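Local atomic coordinates of hydrolase, haloacid dehalogenase-like family (Pseudomonas syringae pv. tomato, PDB entry 3S6J), a protein that is assigned to the haloacid dehalogenase-like hydrolases, binds calcium and probably acts as a sugar phosphatase. Residues E[123-128]-E[135-140]. Sequence-based numbering, arbitrary orientation.
Sequences INLKAL and INIVTR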
ATOM      1  N   ILE E 123       3.605 -11.887 -17.807  1.00 42.31           N
ATOM      2  CA  ILE E 123       3.150 -10.510 -17.941  1.00 41.33           C
ATOM      3  C   ILE E 123       4.182  -9.499 -17.417  1.00 43.61           C
ATOM      4  O   ILE E 123       4.526  -8.533 -18.107  1.00 42.92           O
ATOM      5  CB  ILE E 123       1.787 -10.303 -17.244  1.00 39.96           C
ATOM      6  CG1 ILE E 123       0.676 -10.978 -18.061  1.00 40.33           C
ATOM      7  CG2 ILE E 123       1.508  -8.819 -17.022  1.00 38.28           C
ATOM      8  CD1 ILE E 123      -0.569 -11.342 -17.269  1.00 41.92           C
ATOM      9  N   ASN E 124       4.684  -9.707 -16.205  1.00 40.68           N
ATOM     10  CA  ASN E 124       5.597  -8.722 -15.638  1.00 40.12           C
ATOM     11  C   ASN E 124       6.903  -8.648 -16.422  1.00 40.55           C
ATOM     12  O   ASN E 124       7.475  -7.579 -16.587  1.00 41.68           O
ATOM     13  CB  ASN E 124       5.868  -9.015 -14.167  1.00 39.81           C
ATOM     14  CG  ASN E 124       4.598  -9.095 -13.349  1.00 38.94           C
ATOM     15  OD1 ASN E 124       4.411 -10.014 -12.544  1.00 41.91           O
ATOM     16  ND2 ASN E 124       3.719  -8.130 -13.542  1.00 37.81           N
ATOM     17  N   LEU E 125       7.362  -9.798 -16.908  1.00 42.53           N
ATOM     18  CA  LEU E 125       8.610  -9.894 -17.654  1.00 42.92           C
ATOM     19  C   LEU E 125       8.594  -9.056 -18.933  1.00 44.82           C
ATOM     20  O   LEU E 125       9.619  -8.517 -19.338  1.00 44.96           O
ATOM     21  CB  LEU E 125       8.900 -11.351 -18.005  1.00 45.76           C
ATOM     22  CG  LEU E 125       9.217 -12.334 -16.879  1.00 45.24           C
ATOM     23  CD1 LEU E 125       9.196 -13.746 -17.416  1.00 49.25           C
ATOM     24  CD2 LEU E 125      10.560 -12.038 -16.268  1.00 42.87           C
ATOM     25  N   LYS E 126       7.433  -8.965 -19.574  1.00 45.18           N
ATOM     26  CA  LYS E 126       7.270  -8.092 -20.736  1.00 45.72           C
ATOM     27  C   LYS E 126       7.706  -6.661 -20.408  1.00 46.66           C
ATOM     28  O   LYS E 126       8.389  -6.013 -21.202  1.00 46.48           O
ATOM     29  CB  LYS E 126       5.813  -8.083 -21.211  1.00 43.72           C
ATOM     30  CG  LYS E 126       5.161  -9.459 -21.309  1.00 47.19           C
ATOM     31  CD  LYS E 126       5.518 -10.162 -22.609  1.00 51.44           C
ATOM     32  CE  LYS E 126       4.650 -11.399 -22.835  1.00 53.47           C
ATOM     33  NZ  LYS E 126       4.747 -11.908 -24.238  1.00 58.68           N
ATOM     34  N   ALA E 127       7.308  -6.165 -19.239  1.00 45.30           N
ATOM     35  CA  ALA E 127       7.633  -4.798 -18.859  1.00 42.79           C
ATOM     36  C   ALA E 127       9.137  -4.594 -18.763  1.00 44.39           C
ATOM     37  O   ALA E 127       9.617  -3.478 -18.838  1.00 47.23           O
ATOM     38  CB  ALA E 127       6.968  -4.436 -17.541  1.00 42.34           C
ATOM     39  N   LEU E 128       9.877  -5.677 -18.570  1.00 45.55           N
ATOM     40  CA  LEU E 128      11.328  -5.602 -18.530  1.00 45.16           C
ATOM     41  C   LEU E 128      11.878  -6.060 -19.861  1.00 47.41           C
ATOM     42  O   LEU E 128      13.062  -6.348 -19.977  1.00 50.14           O
ATOM     43  CB  LEU E 128      11.887  -6.514 -17.438  1.00 45.31           C
ATOM     44  CG  LEU E 128      11.385  -6.341 -16.003  1.00 42.97           C
ATOM     45  CD1 LEU E 128      11.775  -7.556 -15.171  1.00 38.63           C
ATOM     46  CD2 LEU E 128      11.931  -5.064 -15.397  1.00 39.50           C
ATOM     47  N   ILE E 135      15.624 -16.635 -19.626  1.00 57.90           N
ATOM     48  CA  ILE E 135      16.325 -16.201 -18.411  1.00 53.34           C
ATOM     49  C   ILE E 135      16.308 -17.261 -17.316  1.00 52.29           C
ATOM     50  O   ILE E 135      15.719 -18.331 -17.472  1.00 51.85           O
ATOM     51  CB  ILE E 135      15.693 -14.934 -17.802  1.00 52.08           C
ATOM     52  CG1 ILE E 135      14.183 -15.129 -17.629  1.00 51.80           C
ATOM     53  CG2 ILE E 135      16.004 -13.707 -18.652  1.00 52.29           C
ATOM     54  CD1 ILE E 135      13.540 -14.164 -16.662  1.00 46.52           C
ATOM     55  N   ASN E 136      16.957 -16.943 -16.201  1.00 50.77           N
ATOM     56  CA  ASN E 136      16.894 -17.772 -15.004  1.00 47.05           C
ATOM     57  C   ASN E 136      15.727 -17.345 -14.125  1.00 44.12           C
ATOM     58  O   ASN E 136      15.748 -16.271 -13.521  1.00 42.67           O
ATOM     59  CB  ASN E 136      18.202 -17.661 -14.220  1.00 46.59           C
ATOM     60  CG  ASN E 136      19.335 -18.468 -14.839  1.00 46.54           C
ATOM     61  OD1 ASN E 136      19.113 -19.393 -15.624  1.00 50.99           O
ATOM     62  ND2 ASN E 136      20.554 -18.135 -14.463  1.00 49.01           N
ATOM     63  N   ILE E 137      14.700 -18.179 -14.065  1.00 44.22           N
ATOM     64  CA  ILE E 137      13.520 -17.865 -13.275  1.00 41.94           C
ATOM     65  C   ILE E 137      12.864 -19.117 -12.709  1.00 43.16           C
ATOM     66  O   ILE E 137      12.826 -20.165 -13.357  1.00 41.43           O
ATOM     67  CB  ILE E 137      12.478 -17.067 -14.092  1.00 43.53           C
ATOM     68  CG1 ILE E 137      11.233 -16.793 -13.246  1.00 41.62           C
ATOM     69  CG2 ILE E 137      12.099 -17.817 -15.364  1.00 44.36           C
ATOM     70  CD1 ILE E 137      10.275 -15.810 -13.886  1.00 42.19           C
ATOM     71  N   VAL E 138      12.367 -18.996 -11.483  1.00 41.81           N
ATOM     72  CA  VAL E 138      11.588 -20.046 -10.841  1.00 40.19           C
ATOM     73  C   VAL E 138      10.220 -19.480 -10.499  1.00 40.73           C
ATOM     74  O   VAL E 138      10.113 -18.345 -10.033  1.00 39.22           O
ATOM     75  CB  VAL E 138      12.269 -20.549  -9.554  1.00 41.55           C
ATOM     76  CG1 VAL E 138      11.346 -21.446  -8.792  1.00 43.75           C
ATOM     77  CG2 VAL E 138      13.539 -21.300  -9.895  1.00 41.93           C
ATOM     78  N   THR E 139       9.174 -20.262 -10.751  1.00 42.45           N
ATOM     79  CA  THR E 139       7.817 -19.846 -10.426  1.00 40.98           C
ATOM     80  C   THR E 139       7.154 -20.825  -9.464  1.00 41.49           C
ATOM     81  O   THR E 139       7.703 -21.884  -9.152  1.00 42.79           O
ATOM     82  CB  THR E 139       6.943 -19.681 -11.703  1.00 42.43           C
ATOM     83  OG1 THR E 139       6.658 -20.967 -12.274  1.00 44.76           O
ATOM     84  CG2 THR E 139       7.664 -18.848 -12.723  1.00 39.22           C
ATOM     85  N   ARG E 140       5.968 -20.453  -8.997  1.00 41.42           N
ATOM     86  CA  ARG E 140       5.188 -21.269  -8.077  1.00 43.71           C
ATOM     87  C   ARG E 140       4.929 -22.647  -8.673  1.00 46.01           C
ATOM     88  O   ARG E 140       4.840 -23.643  -7.959  1.00 45.54           O
ATOM     89  CB  ARG E 140       3.862 -20.563  -7.788  1.00 45.53           C
ATOM     90  CG  ARG E 140       2.825 -21.423  -7.124  1.00 45.50           C
ATOM     91  CD  ARG E 140       3.113 -21.587  -5.643  1.00 46.11           C
ATOM     92  NE  ARG E 140       2.217 -22.577  -5.059  1.00 41.75           N
ATOM     93  CZ  ARG E 140       2.491 -23.872  -5.029  1.00 45.52           C
ATOM     94  NH1 ARG E 140       3.631 -24.307  -5.547  1.00 43.71           N
ATOM     95  NH2 ARG E 140       1.633 -24.730  -4.482  1.00 45.25           N
TER
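Leu125 O accepts a hydrogen bond from Leu128 N (3.0 Å), three residues on, while the side chain of Leu125 turns the other way and carries the whole contact with Ile135 and Ile137. No hydrogen bond crosses between 123-128 and 135-140; the meeting is one leucine fork against two isoleucine ends. The leucine's first torsion (chi1 -67°) sets CG beside the backbone N and opposite the carbonyl carbon, and the two methyls then part. CD2 meets Ile135 CD1 tip to tip at 3.7 Å, and CD1 lies more loosely against Ile137 CD1 at 4.2 Å. Both isoleucines offer the delta methyl, and Ile135 folds CG1 between its backbone N and carbonyl carbon (chi1 51°) to do so. Ile135 CD1 also lies 4.0 Å from Ile137 CB, so the two isoleucines touch each other as well as the leucine. Helix 118-127 here packs on strand 137-138, the last two elements of a beta-alpha-beta unit that starts with strand 110-113, within the Rossmann-like core of the haloacid dehalogenase fold. Ile112 of strand 110-113, the neighbour of 137-138 in the sheet, touches Leu125, Ile135 and Ile137 alike, and Ile132 in the connecting loop also reaches Leu125. Strand 137-138 is the outermost on its side of the parallel sheet, and Val138, facing away from Leu125, packs instead on Leu152 and Ala155 of helix 151-160. The side chain of Ile137 lies about 12 Å from a bound calcium ion.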